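Local coordinates for PTS-dependent dihydroxyacetone kinase operon regulatory protein (Escherichia coli, PDB 4LRZ) that activates transcription of the dhaKLM operon from a sigma-70 promoter and represses its own expression, this chain being its N-terminal, probably sensory, part, at residues M27-W32 / H135-W141; C116-A122 / F145-P149. All coordinates share one frame; numbering follows the deposited sequence.

How the interactions relate
Following the chain from the N terminus, the loop after helix 14-26 comes first and supplies residues 27-32 of interaction 1. Residues 116-122 of interaction 2, the start of helix 117-124 and the residue before it, follow much later. The loop 135-141 then returns to the first segment and closes a loop of about a hundred residues. Strand 143-151 closes the shorter loop of interaction 2 just afterwards, so the two contacts cross along the chain. Interaction 1 ties the loop after helix 14-26 to the loop between strands 128-131 and 143-151. Interaction 2 packs a helix on the sheet of the GAF domain. Their centres lie about 17 Å apart, and they meet where His135 and Leu140 touch Cys116 and Phe145.

Interaction 1: residues M27-W32 / H135-W141; sequences MKRETW and HFKQVLW
Lys137 reaches across to two backbone carbonyls of the loop 27-32. Its NZ donates to Lys28 O at 3.0 Å, nearly along the C=O axis. It also donates to Thr31 O, but from above that carbonyl plane. The aliphatic part of Lys137 gets there past the edge of the Trp32 ring, where CG lies near the ring plane. A straight backbone bond, Gln138 N to Arg29 O at 2.9 Å (173° at the hydrogen), joins the same two loops. Water 1 donates to Arg29 O and Thr31 O and takes a weak bond from Val139 N, so it links them too.

Packing is tight around two rings. Arg29 CG sits over the centre of the Phe136 face, 3.8 Å from its centroid, a CH-pi contact. With chi1 at -172°, CG of Phe136 points opposite the backbone N, which brings the ring face under Arg29 CG. Val139 CG1 covers one face of Trp32, 3.9 Å from the five-membered ring centroid. Arg29 NH2 makes a weak bond to His135 O at 3.3 Å.

The looser side is the solvent-facing one. Here exposed Glu30 and partly exposed Gln138 run side by side, and Glu30 CB is 3.6 Å from Gln138 OE1.

Helix 14-26 backs the contact: Cys23 and Asn24 touch Phe136, and Trp20 forms a cation-pi pair with Arg29. Trp32 NE1 bonds to Leu100 O, and the loop 135-141 leads from strand 128-131 into strand 143-151.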
loop_
_atom_site.group_PDB
_atom_site.type_symbol
_atom_site.label_atom_id
_atom_site.label_comp_id
_atom_site.label_asym_id
_atom_site.label_seq_id
_atom_site.Cartn_x
_atom_site.Cartn_y
_atom_site.Cartn_z
ATOM N N MET F 27 5.959 -20.822 36.851
ATOM C CA MET F 27 4.546 -20.712 36.612
ATOM C C MET F 27 3.958 -22.108 36.757
ATOM O O MET F 27 4.594 -23.107 36.416
ATOM C CB MET F 27 4.353 -20.200 35.161
ATOM C CG MET F 27 3.496 -18.932 34.920
ATOM S SD MET F 27 3.120 -18.607 33.099
ATOM C CE MET F 27 4.831 -18.559 32.556
ATOM N N LYS F 28 2.726 -22.170 37.231
ATOM C CA LYS F 28 2.020 -23.442 37.370
ATOM C C LYS F 28 0.808 -23.488 36.435
ATOM O O LYS F 28 0.205 -22.456 36.131
ATOM C CB LYS F 28 1.597 -23.642 38.826
ATOM C CG LYS F 28 2.768 -23.523 39.795
ATOM C CD LYS F 28 2.401 -22.734 41.048
ATOM C CE LYS F 28 2.243 -23.630 42.302
ATOM N NZ LYS F 28 1.398 -22.936 43.356
ATOM N N ARG F 29 0.465 -24.701 36.002
ATOM C CA ARG F 29 -0.666 -24.967 35.126
ATOM C C ARG F 29 -2.028 -24.618 35.731
ATOM O O ARG F 29 -2.949 -24.243 35.004
ATOM C CB ARG F 29 -0.637 -26.425 34.642
ATOM C CG ARG F 29 0.563 -26.731 33.710
ATOM C CD ARG F 29 0.562 -28.145 33.138
ATOM N NE ARG F 29 0.517 -28.197 31.666
ATOM C CZ ARG F 29 -0.578 -28.002 30.926
ATOM N NH1 ARG F 29 -1.736 -27.701 31.520
ATOM N NH2 ARG F 29 -0.525 -28.087 29.595
ATOM N N GLU F 30 -2.186 -24.723 37.043
ATOM C CA GLU F 30 -3.548 -24.570 37.587
ATOM C C GLU F 30 -3.868 -23.201 38.151
ATOM O O GLU F 30 -4.981 -22.983 38.565
ATOM C CB GLU F 30 -3.908 -25.643 38.631
ATOM C CG GLU F 30 -2.938 -26.821 38.712
ATOM C CD GLU F 30 -1.542 -26.377 39.137
ATOM O OE1 GLU F 30 -1.448 -25.553 40.085
ATOM O OE2 GLU F 30 -0.556 -26.844 38.506
ATOM N N THR F 31 -2.909 -22.288 38.204
ATOM C CA THR F 31 -3.192 -21.012 38.848
ATOM C C THR F 31 -3.759 -20.020 37.856
ATOM O O THR F 31 -3.465 -20.085 36.647
ATOM C CB THR F 31 -1.964 -20.404 39.530
ATOM O OG1 THR F 31 -0.863 -20.389 38.607
ATOM C CG2 THR F 31 -1.581 -21.218 40.852
ATOM N N TRP F 32 -4.585 -19.111 38.369
ATOM C CA TRP F 32 -5.128 -18.015 37.574
ATOM C C TRP F 32 -5.539 -16.936 38.535
ATOM O O TRP F 32 -6.152 -17.216 39.562
ATOM C CB TRP F 32 -6.334 -18.466 36.721
ATOM C CG TRP F 32 -6.729 -17.493 35.624
ATOM C CD1 TRP F 32 -7.697 -16.528 35.691
ATOM C CD2 TRP F 32 -6.164 -17.401 34.299
ATOM N NE1 TRP F 32 -7.784 -15.848 34.489
ATOM C CE2 TRP F 32 -6.858 -16.359 33.617
ATOM C CE3 TRP F 32 -5.165 -18.112 33.614
ATOM C CZ2 TRP F 32 -6.564 -15.987 32.293
ATOM C CZ3 TRP F 32 -4.874 -17.742 32.284
ATOM C CH2 TRP F 32 -5.580 -16.689 31.643
ATOM N N HIS F 135 -2.640 -25.138 25.639
ATOM C CA HIS F 135 -2.456 -23.977 26.498
ATOM C C HIS F 135 -1.811 -24.426 27.837
ATOM O O HIS F 135 -2.168 -25.465 28.388
ATOM C CB HIS F 135 -3.778 -23.247 26.748
ATOM C CG HIS F 135 -4.315 -22.528 25.536
ATOM N ND1 HIS F 135 -5.483 -22.898 24.904
ATOM C CD2 HIS F 135 -3.847 -21.456 24.853
ATOM C CE1 HIS F 135 -5.679 -22.121 23.856
ATOM N NE2 HIS F 135 -4.712 -21.224 23.820
ATOM N N PHE F 136 -0.870 -23.646 28.359
ATOM C CA PHE F 136 -0.240 -24.019 29.637
ATOM C C PHE F 136 -1.242 -23.983 30.797
ATOM O O PHE F 136 -1.363 -24.937 31.565
ATOM C CB PHE F 136 0.954 -23.123 29.910
ATOM C CG PHE F 136 1.779 -23.544 31.108
ATOM C CD1 PHE F 136 2.741 -24.569 30.990
ATOM C CD2 PHE F 136 1.612 -22.914 32.350
ATOM C CE1 PHE F 136 3.522 -24.953 32.082
ATOM C CE2 PHE F 136 2.409 -23.297 33.452
ATOM C CZ PHE F 136 3.348 -24.319 33.310
ATOM N N LYS F 137 -1.967 -22.881 30.894
ATOM C CA LYS F 137 -2.952 -22.628 31.940
ATOM C C LYS F 137 -4.232 -23.359 31.675
ATOM O O LYS F 137 -4.814 -23.198 30.603
ATOM C CB LYS F 137 -3.278 -21.133 31.987
ATOM C CG LYS F 137 -2.107 -20.277 32.344
ATOM C CD LYS F 137 -1.600 -20.615 33.711
ATOM C CE LYS F 137 -0.958 -19.414 34.366
ATOM N NZ LYS F 137 -0.717 -19.633 35.835
ATOM N N GLN F 138 -4.693 -24.119 32.674
ATOM C CA GLN F 138 -5.941 -24.896 32.585
ATOM C C GLN F 138 -7.179 -24.049 32.320
ATOM O O GLN F 138 -8.158 -24.542 31.752
ATOM C CB GLN F 138 -6.180 -25.719 33.860
ATOM C CG GLN F 138 -5.422 -27.048 33.884
ATOM C CD GLN F 138 -5.246 -27.644 35.308
ATOM O OE1 GLN F 138 -5.998 -27.331 36.250
ATOM N NE2 GLN F 138 -4.242 -28.512 35.452
ATOM N N VAL F 139 -7.146 -22.792 32.751
ATOM C CA VAL F 139 -8.291 -21.904 32.573
ATOM C C VAL F 139 -8.593 -21.701 31.075
ATOM O O VAL F 139 -9.754 -21.508 30.691
ATOM C CB VAL F 139 -8.091 -20.572 33.366
ATOM C CG1 VAL F 139 -8.934 -19.448 32.792
ATOM C CG2 VAL F 139 -8.443 -20.806 34.827
ATOM N N LEU F 140 -7.566 -21.833 30.237
ATOM C CA LEU F 140 -7.712 -21.649 28.790
ATOM C C LEU F 140 -8.068 -22.903 27.993
ATOM O O LEU F 140 -8.208 -22.822 26.771
ATOM C CB LEU F 140 -6.460 -20.977 28.200
ATOM C CG LEU F 140 -6.151 -19.573 28.760
ATOM C CD1 LEU F 140 -4.943 -18.955 28.066
ATOM C CD2 LEU F 140 -7.365 -18.611 28.684
ATOM N N TRP F 141 -8.242 -24.041 28.664
ATOM C CA TRP F 141 -8.520 -25.306 27.959
ATOM C C TRP F 141 -9.861 -25.321 27.209
ATOM O O TRP F 141 -10.064 -26.137 26.331
ATOM C CB TRP F 141 -8.408 -26.506 28.895
ATOM C CG TRP F 141 -6.955 -26.834 29.333
ATOM C CD1 TRP F 141 -5.832 -26.057 29.146
ATOM C CD2 TRP F 141 -6.506 -28.007 30.046
ATOM N NE1 TRP F 141 -4.732 -26.674 29.682
ATOM C CE2 TRP F 141 -5.108 -27.867 30.241
ATOM C CE3 TRP F 141 -7.151 -29.159 30.541
ATOM C CZ2 TRP F 141 -4.337 -28.840 30.911
ATOM C CZ3 TRP F 141 -6.383 -30.133 31.217
ATOM C CH2 TRP F 141 -4.992 -29.964 31.392
HETATM O O HOH W 1 -4.836 -22.062 35.060
#

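Interaction 2: residues C116-A122 / F145-P149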
loop_
_atom_site.group_PDB
_atom_site.type_symbol
_atom_site.label_atom_id
_atom_site.label_comp_id
_atom_site.label_asym_id
_atom_site.label_seq_id
_atom_site.Cartn_x
_atom_site.Cartn_y
_atom_site.Cartn_z
ATOM N N CYS F 116 0.195 -19.572 24.596
ATOM C CA CYS F 116 -1.016 -19.076 23.973
ATOM C C CYS F 116 -0.650 -18.311 22.710
ATOM O O CYS F 116 0.296 -17.524 22.703
ATOM C CB CYS F 116 -1.777 -18.136 24.934
ATOM S SG CYS F 116 -3.417 -17.707 24.344
ATOM N N ALA F 117 -1.420 -18.518 21.649
ATOM C CA ALA F 117 -1.223 -17.807 20.399
ATOM C C ALA F 117 -1.043 -16.277 20.607
ATOM O O ALA F 117 -0.231 -15.624 19.931
ATOM C CB ALA F 117 -2.396 -18.117 19.454
ATOM N N LEU F 118 -1.804 -15.717 21.546
ATOM C CA LEU F 118 -1.761 -14.280 21.836
ATOM C C LEU F 118 -0.321 -13.787 21.973
ATOM O O LEU F 118 -0.006 -12.643 21.550
ATOM C CB LEU F 118 -2.513 -13.969 23.135
ATOM C CG LEU F 118 -4.004 -14.157 23.154
ATOM C CD1 LEU F 118 -4.619 -13.679 24.437
ATOM C CD2 LEU F 118 -4.621 -13.367 21.952
ATOM N N SER F 119 0.556 -14.616 22.568
ATOM C CA SER F 119 2.007 -14.260 22.607
ATOM C C SER F 119 2.859 -15.036 21.637
ATOM O O SER F 119 3.829 -14.518 21.117
ATOM C CB SER F 119 2.608 -14.410 24.032
ATOM O OG SER F 119 2.541 -15.752 24.515
ATOM N N LEU F 120 2.537 -16.296 21.409
ATOM C CA LEU F 120 3.440 -17.151 20.652
ATOM C C LEU F 120 3.579 -16.660 19.208
ATOM O O LEU F 120 4.591 -16.918 18.533
ATOM C CB LEU F 120 2.897 -18.555 20.645
ATOM C CG LEU F 120 3.797 -19.710 20.983
ATOM C CD1 LEU F 120 3.167 -20.965 20.346
ATOM C CD2 LEU F 120 5.307 -19.504 20.616
ATOM N N ALA F 121 2.572 -15.939 18.726
ATOM C CA ALA F 121 2.656 -15.428 17.363
ATOM C C ALA F 121 3.825 -14.470 17.205
ATOM O O ALA F 121 4.604 -14.614 16.261
ATOM C CB ALA F 121 1.336 -14.784 16.912
ATOM N N ALA F 122 3.942 -13.508 18.116
ATOM C CA ALA F 122 5.049 -12.556 18.096
ATOM C C ALA F 122 6.361 -13.199 18.510
ATOM O O ALA F 122 7.421 -12.808 18.032
ATOM C CB ALA F 122 4.776 -11.382 19.035
ATOM N N PHE F 145 -7.236 -20.054 20.425
ATOM C CA PHE F 145 -6.741 -18.730 20.000
ATOM C C PHE F 145 -6.001 -18.841 18.659
ATOM O O PHE F 145 -5.287 -19.813 18.430
ATOM C CB PHE F 145 -5.835 -18.099 21.070
ATOM C CG PHE F 145 -6.574 -17.657 22.306
ATOM C CD1 PHE F 145 -7.119 -16.381 22.395
ATOM C CD2 PHE F 145 -6.746 -18.501 23.366
ATOM C CE1 PHE F 145 -7.818 -15.970 23.545
ATOM C CE2 PHE F 145 -7.444 -18.101 24.503
ATOM C CZ PHE F 145 -7.966 -16.852 24.596
ATOM N N CYS F 146 -6.232 -17.897 17.758
ATOM C CA CYS F 146 -5.408 -17.757 16.570
ATOM C C CYS F 146 -4.818 -16.367 16.617
ATOM O O CYS F 146 -5.491 -15.404 17.015
ATOM C CB CYS F 146 -6.247 -17.839 15.289
ATOM S SG CYS F 146 -7.085 -19.407 15.031
ATOM N N ALA F 147 -3.591 -16.231 16.141
ATOM C CA ALA F 147 -2.965 -14.920 16.129
ATOM C C ALA F 147 -1.902 -14.829 15.062
ATOM O O ALA F 147 -1.261 -15.829 14.659
ATOM C CB ALA F 147 -2.385 -14.587 17.518
ATOM N N THR F 148 -1.695 -13.615 14.607
ATOM C CA THR F 148 -0.659 -13.388 13.646
ATOM C C THR F 148 -0.022 -12.077 14.035
ATOM O O THR F 148 -0.730 -11.144 14.368
ATOM C CB THR F 148 -1.265 -13.293 12.199
ATOM O OG1 THR F 148 -1.928 -14.536 11.889
ATOM C CG2 THR F 148 -0.189 -13.061 11.184
ATOM N N PRO F 149 1.306 -11.984 13.949
ATOM C CA PRO F 149 1.933 -10.720 14.226
ATOM C C PRO F 149 1.820 -9.758 13.026
ATOM O O PRO F 149 1.735 -10.212 11.881
ATOM C CB PRO F 149 3.397 -11.117 14.463
ATOM C CG PRO F 149 3.616 -12.314 13.639
ATOM C CD PRO F 149 2.309 -13.050 13.707
#
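The helix-on-sheet layer of the GAF domain contains this contact: helix 117-124 lies against strand 143-151 of the antiparallel sheet. The axes of helix 117-122 and strand 145-149 approach to 6.7 Å and run 29° apart in direction. Small side chains permit that closeness. Ala117 CB meets Phe145 CB at 3.8 Å and also faces Ala147. Ala147 CB rests 3.4 Å from Ala117 O, while Ala121 CB meets Ala147 CB at 3.8 Å. Farther along, the ring of Pro149 brings CG to 3.6 Å from Ala121 O.

Phe145 fills the end nearest the start of the helix. Cys116, the N-cap residue, holds SG over one ring face, 4.0 Å from the centroid and 29° off the normal. A chi1 of -170° swings this sulfur away from the backbone N and out over the ring. Leu118 approaches the same ring obliquely, its CG 3.9 Å from Phe145 CD1. An alanine in place of Phe145 is likely to open a gap here, leaving the Cys116 sulfur without the ring face beneath it and Leu118 short of one neighbour.

Alternate strand residues turn away: Thr148 bonds through OG1 to Thr178 OG1 of helix 174-211, on the other side of the sheet. Ala117 N bonds to Thr130 OG1 of the neighbouring strand. No hydrogen bond crosses between the two segments. Between them the contact rests on close apolar fit and the sulfur-aromatic contact, consistent with a buried hydrophobic interior.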